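One contact in two related proteins. Structure 1 is glutathione S-transferase from Bombyx mori, which binds glutathione and probably catalyses its conjugation to electrophilic compounds, acting as a homodimer: PDB 4E8H (chain A, 2.12 Å), residues Ala97-Arg102 and Phe152-Asn157. Structure 2 is glutathione S-transferase delta from Bombyx mori: PDB 3VK9 (chain B, 2.00 Å), residues Ala93-Arg98 and Tyr148-Asn153. Both blocks share one frame: the second was fitted to the first on N, CA, C and O of the twelve residues, RMSD 0.47 Å. Numbering follows each deposited sequence.

Structure 1 (4E8H).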
loop_
_atom_site.group_PDB
_atom_site.type_symbol
_atom_site.label_atom_id
_atom_site.label_comp_id
_atom_site.label_asym_id
_atom_site.label_seq_id
_atom_site.Cartn_x
_atom_site.Cartn_y
_atom_site.Cartn_z
ATOM N N ALA A 97 -11.271 5.941 4.481
ATOM C CA ALA A 97 -10.967 5.709 3.064
ATOM C C ALA A 97 -9.939 6.690 2.498
ATOM O O ALA A 97 -9.039 6.288 1.757
ATOM C CB ALA A 97 -12.240 5.737 2.230
ATOM N N ILE A 98 -10.085 7.970 2.843
ATOM C CA ILE A 98 -9.139 9.008 2.420
ATOM C C ILE A 98 -7.739 8.713 2.967
ATOM O O ILE A 98 -6.751 8.788 2.231
ATOM C CB ILE A 98 -9.611 10.432 2.836
ATOM C CG1 ILE A 98 -10.973 10.751 2.203
ATOM C CG2 ILE A 98 -8.578 11.488 2.436
ATOM C CD1 ILE A 98 -11.666 11.987 2.778
ATOM N N ILE A 99 -7.666 8.360 4.249
ATOM C CA ILE A 99 -6.401 7.975 4.874
ATOM C C ILE A 99 -5.799 6.774 4.148
ATOM O O ILE A 99 -4.602 6.763 3.857
ATOM C CB ILE A 99 -6.564 7.671 6.382
ATOM C CG1 ILE A 99 -7.038 8.921 7.124
ATOM C CG2 ILE A 99 -5.243 7.185 6.987
ATOM C CD1 ILE A 99 -7.660 8.633 8.463
ATOM N N ASP A 100 -6.631 5.780 3.838
ATOM C CA ASP A 100 -6.156 4.584 3.144
ATOM C C ASP A 100 -5.592 4.884 1.760
ATOM O O ASP A 100 -4.582 4.296 1.368
ATOM C CB ASP A 100 -7.237 3.499 3.085
ATOM C CG ASP A 100 -7.428 2.801 4.423
ATOM O OD1 ASP A 100 -6.477 2.782 5.238
ATOM O OD2 ASP A 100 -8.534 2.273 4.665
ATOM N N GLN A 101 -6.229 5.805 1.037
ATOM C CA GLN A 101 -5.712 6.244 -0.260
ATOM C C GLN A 101 -4.353 6.938 -0.116
ATOM O O GLN A 101 -3.451 6.704 -0.923
ATOM C CB GLN A 101 -6.720 7.137 -0.994
ATOM C CG GLN A 101 -6.218 7.703 -2.329
ATOM C CD GLN A 101 -5.477 9.021 -2.168
ATOM O OE1 GLN A 101 -5.917 9.906 -1.434
ATOM N NE2 GLN A 101 -4.349 9.160 -2.859
ATOM N N ARG A 102 -4.215 7.785 0.905
ATOM C CA ARG A 102 -2.955 8.488 1.152
ATOM C C ARG A 102 -1.837 7.511 1.528
ATOM O O ARG A 102 -0.690 7.693 1.116
ATOM C CB ARG A 102 -3.115 9.578 2.221
ATOM C CG ARG A 102 -4.173 10.652 1.916
ATOM C CD ARG A 102 -3.834 11.502 0.689
ATOM N NE ARG A 102 -4.548 12.778 0.706
ATOM C CZ ARG A 102 -5.434 13.184 -0.202
ATOM N NH1 ARG A 102 -5.735 12.428 -1.250
ATOM N NH2 ARG A 102 -6.012 14.370 -0.065
ATOM N N PHE A 152 -3.815 19.005 6.874
ATOM C CA PHE A 152 -3.141 17.705 6.887
ATOM C C PHE A 152 -3.562 16.883 5.671
ATOM O O PHE A 152 -4.548 17.220 5.014
ATOM C CB PHE A 152 -3.409 16.973 8.207
ATOM C CG PHE A 152 -2.830 17.675 9.407
ATOM C CD1 PHE A 152 -1.467 17.599 9.680
ATOM C CD2 PHE A 152 -3.642 18.429 10.250
ATOM C CE1 PHE A 152 -0.920 18.255 10.779
ATOM C CE2 PHE A 152 -3.103 19.088 11.356
ATOM C CZ PHE A 152 -1.740 19.000 11.620
ATOM N N VAL A 153 -2.821 15.818 5.367
ATOM C CA VAL A 153 -3.008 15.102 4.095
ATOM C C VAL A 153 -4.416 14.537 3.877
ATOM O O VAL A 153 -4.891 14.487 2.744
ATOM C CB VAL A 153 -1.931 14.003 3.839
ATOM C CG1 VAL A 153 -0.545 14.626 3.712
ATOM C CG2 VAL A 153 -1.956 12.926 4.923
ATOM N N ALA A 154 -5.080 14.135 4.959
ATOM C CA ALA A 154 -6.397 13.509 4.854
ATOM C C ALA A 154 -7.556 14.392 5.325
ATOM O O ALA A 154 -8.715 13.978 5.256
ATOM C CB ALA A 154 -6.409 12.177 5.590
ATOM N N GLY A 155 -7.250 15.600 5.793
ATOM C CA GLY A 155 -8.285 16.515 6.272
ATOM C C GLY A 155 -7.833 17.447 7.380
ATOM O O GLY A 155 -6.723 17.979 7.339
ATOM N N GLU A 156 -8.696 17.631 8.378
ATOM C CA GLU A 156 -8.488 18.637 9.427
ATOM C C GLU A 156 -7.515 18.219 10.528
ATOM O O GLU A 156 -6.907 19.071 11.179
ATOM C CB GLU A 156 -9.827 19.060 10.048
ATOM C CG GLU A 156 -10.727 19.882 9.122
ATOM C CD GLU A 156 -10.048 21.135 8.584
ATOM O OE1 GLU A 156 -9.473 21.905 9.386
ATOM O OE2 GLU A 156 -10.094 21.352 7.355
ATOM N N ASN A 157 -7.370 16.913 10.731
ATOM C CA ASN A 157 -6.534 16.393 11.808
ATOM C C ASN A 157 -5.380 15.540 11.290
ATOM O O ASN A 157 -5.491 14.921 10.229
ATOM C CB ASN A 157 -7.392 15.590 12.790
ATOM C CG ASN A 157 -8.568 16.391 13.328
ATOM O OD1 ASN A 157 -8.389 17.427 13.969
ATOM N ND2 ASN A 157 -9.779 15.909 13.069
#
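Ile-98 and Ile-99 meet the methyl of Ala-154 from two directions roughly at right angles, packing helix 93-124 against the loop between helices 130-146 and 160-174 in the all-helical C-terminal domain of the glutathione transferase fold. Ile-98 touches with CG2, which lies 3.9 Å from Ala-154 CB; chi1 of -60° places this branch anti to the backbone N. Ile-99 uses its other branch, CG1, 3.7 Å from Ala-154 CB. One helical turn beyond Ile-98, Arg-102 bends at chi2 (-65°) and turns the edge of its guanidinium to the loop: NE donates to Val-153 O over 2.7 Å, with the oxygen near the guanidinium plane. Phe-146 engages the same arginine by a cation-pi contact, and Asp-162 OD1 accepts from Val-153 N. Gly-155 has backbone angles at which a CB would press on the carbonyl O of Ala-154. The Phe-152 ring, opening the loop segment, meets Glu-156 O edge-on, in plane. Ala-97 and Asp-100 pack on Tyr-77 and Thr-76 of the second subunit.

Structure 2 (3VK9).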
loop_
_atom_site.group_PDB
_atom_site.type_symbol
_atom_site.label_atom_id
_atom_site.label_comp_id
_atom_site.label_asym_id
_atom_site.label_seq_id
_atom_site.Cartn_x
_atom_site.Cartn_y
_atom_site.Cartn_z
ATOM N N ALA B 93 -11.393 6.243 4.233
ATOM C CA ALA B 93 -10.984 5.977 2.859
ATOM C C ALA B 93 -9.932 6.993 2.394
ATOM O O ALA B 93 -9.005 6.653 1.669
ATOM C CB ALA B 93 -12.197 6.004 1.943
ATOM N N LEU B 94 -10.070 8.247 2.814
ATOM C CA LEU B 94 -9.078 9.246 2.424
ATOM C C LEU B 94 -7.706 8.947 3.039
ATOM O O LEU B 94 -6.668 9.111 2.384
ATOM C CB LEU B 94 -9.542 10.656 2.807
ATOM C CG LEU B 94 -8.604 11.776 2.362
ATOM C CD1 LEU B 94 -8.386 11.679 0.854
ATOM C CD2 LEU B 94 -9.170 13.153 2.761
ATOM N N VAL B 95 -7.701 8.537 4.305
ATOM C CA VAL B 95 -6.459 8.154 4.965
ATOM C C VAL B 95 -5.853 6.937 4.253
ATOM O O VAL B 95 -4.690 6.940 3.858
ATOM C CB VAL B 95 -6.664 7.806 6.467
ATOM C CG1 VAL B 95 -5.342 7.317 7.070
ATOM C CG2 VAL B 95 -7.214 8.982 7.247
ATOM N N ASP B 96 -6.646 5.894 4.084
ATOM C CA ASP B 96 -6.184 4.718 3.334
ATOM C C ASP B 96 -5.638 5.097 1.942
ATOM O O ASP B 96 -4.567 4.630 1.535
ATOM C CB ASP B 96 -7.315 3.669 3.192
ATOM C CG ASP B 96 -7.655 2.985 4.514
ATOM O OD1 ASP B 96 -6.768 2.853 5.378
ATOM O OD2 ASP B 96 -8.812 2.558 4.681
ATOM N N GLN B 97 -6.380 5.921 1.202
ATOM C CA GLN B 97 -5.903 6.360 -0.110
ATOM C C GLN B 97 -4.503 6.946 -0.009
ATOM O O GLN B 97 -3.621 6.596 -0.796
ATOM C CB GLN B 97 -6.825 7.398 -0.767
ATOM C CG GLN B 97 -6.172 8.002 -1.994
ATOM C CD GLN B 97 -7.101 8.846 -2.817
ATOM O OE1 GLN B 97 -8.284 8.968 -2.512
ATOM N NE2 GLN B 97 -6.570 9.444 -3.868
ATOM N N ARG B 98 -4.299 7.836 0.959
ATOM C CA ARG B 98 -2.996 8.488 1.097
ATOM C C ARG B 98 -1.914 7.470 1.466
ATOM O O ARG B 98 -0.770 7.603 1.034
ATOM C CB ARG B 98 -3.029 9.643 2.116
ATOM C CG ARG B 98 -4.001 10.770 1.769
ATOM C CD ARG B 98 -3.675 11.430 0.433
ATOM N NE ARG B 98 -4.458 12.648 0.253
ATOM C CZ ARG B 98 -5.264 12.879 -0.773
ATOM N NH1 ARG B 98 -5.377 11.998 -1.751
ATOM N NH2 ARG B 98 -5.946 14.011 -0.828
ATOM N N TYR B 148 -3.618 19.233 6.717
ATOM C CA TYR B 148 -3.054 17.891 6.739
ATOM C C TYR B 148 -3.431 17.164 5.462
ATOM O O TYR B 148 -4.230 17.654 4.671
ATOM C CB TYR B 148 -3.554 17.119 7.968
ATOM C CG TYR B 148 -3.052 17.663 9.290
ATOM C CD1 TYR B 148 -1.725 17.481 9.673
ATOM C CD2 TYR B 148 -3.894 18.362 10.153
ATOM C CE1 TYR B 148 -1.250 17.971 10.878
ATOM C CE2 TYR B 148 -3.427 18.863 11.381
ATOM C CZ TYR B 148 -2.096 18.662 11.730
ATOM O OH TYR B 148 -1.593 19.137 12.929
ATOM N N VAL B 149 -2.866 15.982 5.270
ATOM C CA VAL B 149 -2.917 15.330 3.971
ATOM C C VAL B 149 -4.215 14.538 3.774
ATOM O O VAL B 149 -4.599 14.224 2.649
ATOM C CB VAL B 149 -1.660 14.439 3.751
ATOM C CG1 VAL B 149 -1.825 13.083 4.439
ATOM C CG2 VAL B 149 -1.363 14.272 2.265
ATOM N N ALA B 150 -4.897 14.220 4.868
ATOM C CA ALA B 150 -6.118 13.421 4.763
ATOM C C ALA B 150 -7.167 13.898 5.764
ATOM O O ALA B 150 -7.600 13.165 6.663
ATOM C CB ALA B 150 -5.810 11.944 4.951
ATOM N N GLY B 151 -7.569 15.145 5.604
ATOM C CA GLY B 151 -8.613 15.683 6.444
ATOM C C GLY B 151 -8.080 16.764 7.355
ATOM O O GLY B 151 -6.907 17.134 7.272
ATOM N N PRO B 152 -8.947 17.271 8.233
ATOM C CA PRO B 152 -8.606 18.390 9.112
ATOM C C PRO B 152 -7.679 18.016 10.277
ATOM O O PRO B 152 -7.093 18.908 10.866
ATOM C CB PRO B 152 -9.976 18.852 9.629
ATOM C CG PRO B 152 -10.843 17.634 9.545
ATOM C CD PRO B 152 -10.380 16.917 8.310
ATOM N N ASN B 153 -7.546 16.737 10.605
ATOM C CA ASN B 153 -6.690 16.353 11.727
ATOM C C ASN B 153 -5.433 15.617 11.281
ATOM O O ASN B 153 -5.385 15.050 10.188
ATOM C CB ASN B 153 -7.469 15.476 12.699
ATOM C CG ASN B 153 -8.848 16.028 12.986
ATOM O OD1 ASN B 153 -8.981 17.174 13.401
ATOM N ND2 ASN B 153 -9.883 15.223 12.746
HETATM O O HOH W 1 -6.388 16.233 0.756
#
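Leu-94 and Val-95 meet the methyl of Ala-150 from two directions roughly at right angles. Leu-94 touches with CG, 3.8 Å from Ala-150 CB, and with CD2, which lies over the backbone of Ala-150 and 3.8 Å from Gly-151 N; chi1 of -177° sets CG anti to the backbone N. Val-95 uses CG2, 4.0 Å from Ala-150 CB. Arg-98 bends at chi2 (-60°) and turns the edge of its guanidinium to the loop, where NE donates to Val-149 O over 2.9 Å with the oxygen near the guanidinium plane. A water in that plane accepts from Arg-98 NH2 at 2.8 Å. Phe-142 engages the arginine by a cation-pi contact, and Asp-158 OD1 accepts from Val-149 N. Gly-151 has backbone angles at which a CB would press on the carbonyl O of Ala-150. The Tyr-148 ring meets Pro-152 O edge-on, in plane, and its OH is hydrogen-bonded to Thr-191 OG1. Ala-93 and Asp-96 pack on Tyr-73 and Thr-72 of the second subunit.

How the two compare
CG2 of Ile-98(A) and CG of Leu-94(B) fall 0.3 Å apart, so the group facing the methyl of Ala-154(A) or Ala-150(B) keeps its place. Ile-98(A) sends a second branch, CG1 and CD1, from CB, with no counterpart in Leu-94(B), whereas Leu-94(B) continues past the matched atom with CD1 and CD2, which have none in Ile-98(A). Leu-94(B) CD2 comes to 3.8 Å from Gly-151(B) N, while Ile-98(A) CG2 stays 5.5 Å from Gly-155(A) N; the longer branch and the moved loop backbone may both contribute. Ile-99(A) CG1 and Val-95(B) CG2 lie 0.2 Å apart, and both side chains touch the matching Ala-154(A) or Ala-150(B). The rings of Phe-152(A) and Tyr-148(B) overlay, CZ atoms 0.5 Å apart, Tyr-148(B) adding a hydroxyl; at the exposed position of Glu-156(A) and Pro-152(B) the carboxylate of the one has no counterpart in the ring of the other. The loop backbone differs at Ala-154(A)/Ala-150(B): psi is -1° against 61°, the carbonyl O atoms stand 2.0 Å apart, and the CA atoms of Gly-155(A) and Gly-151(B) 0.9 Å apart. Pro-152(B) may contribute. Arg-102(A) NE and Arg-98(B) NE both hydrogen-bond the carbonyl O of Val-153(A) or Val-149(B). The models of that valine differ in chi1, -64° against 82°.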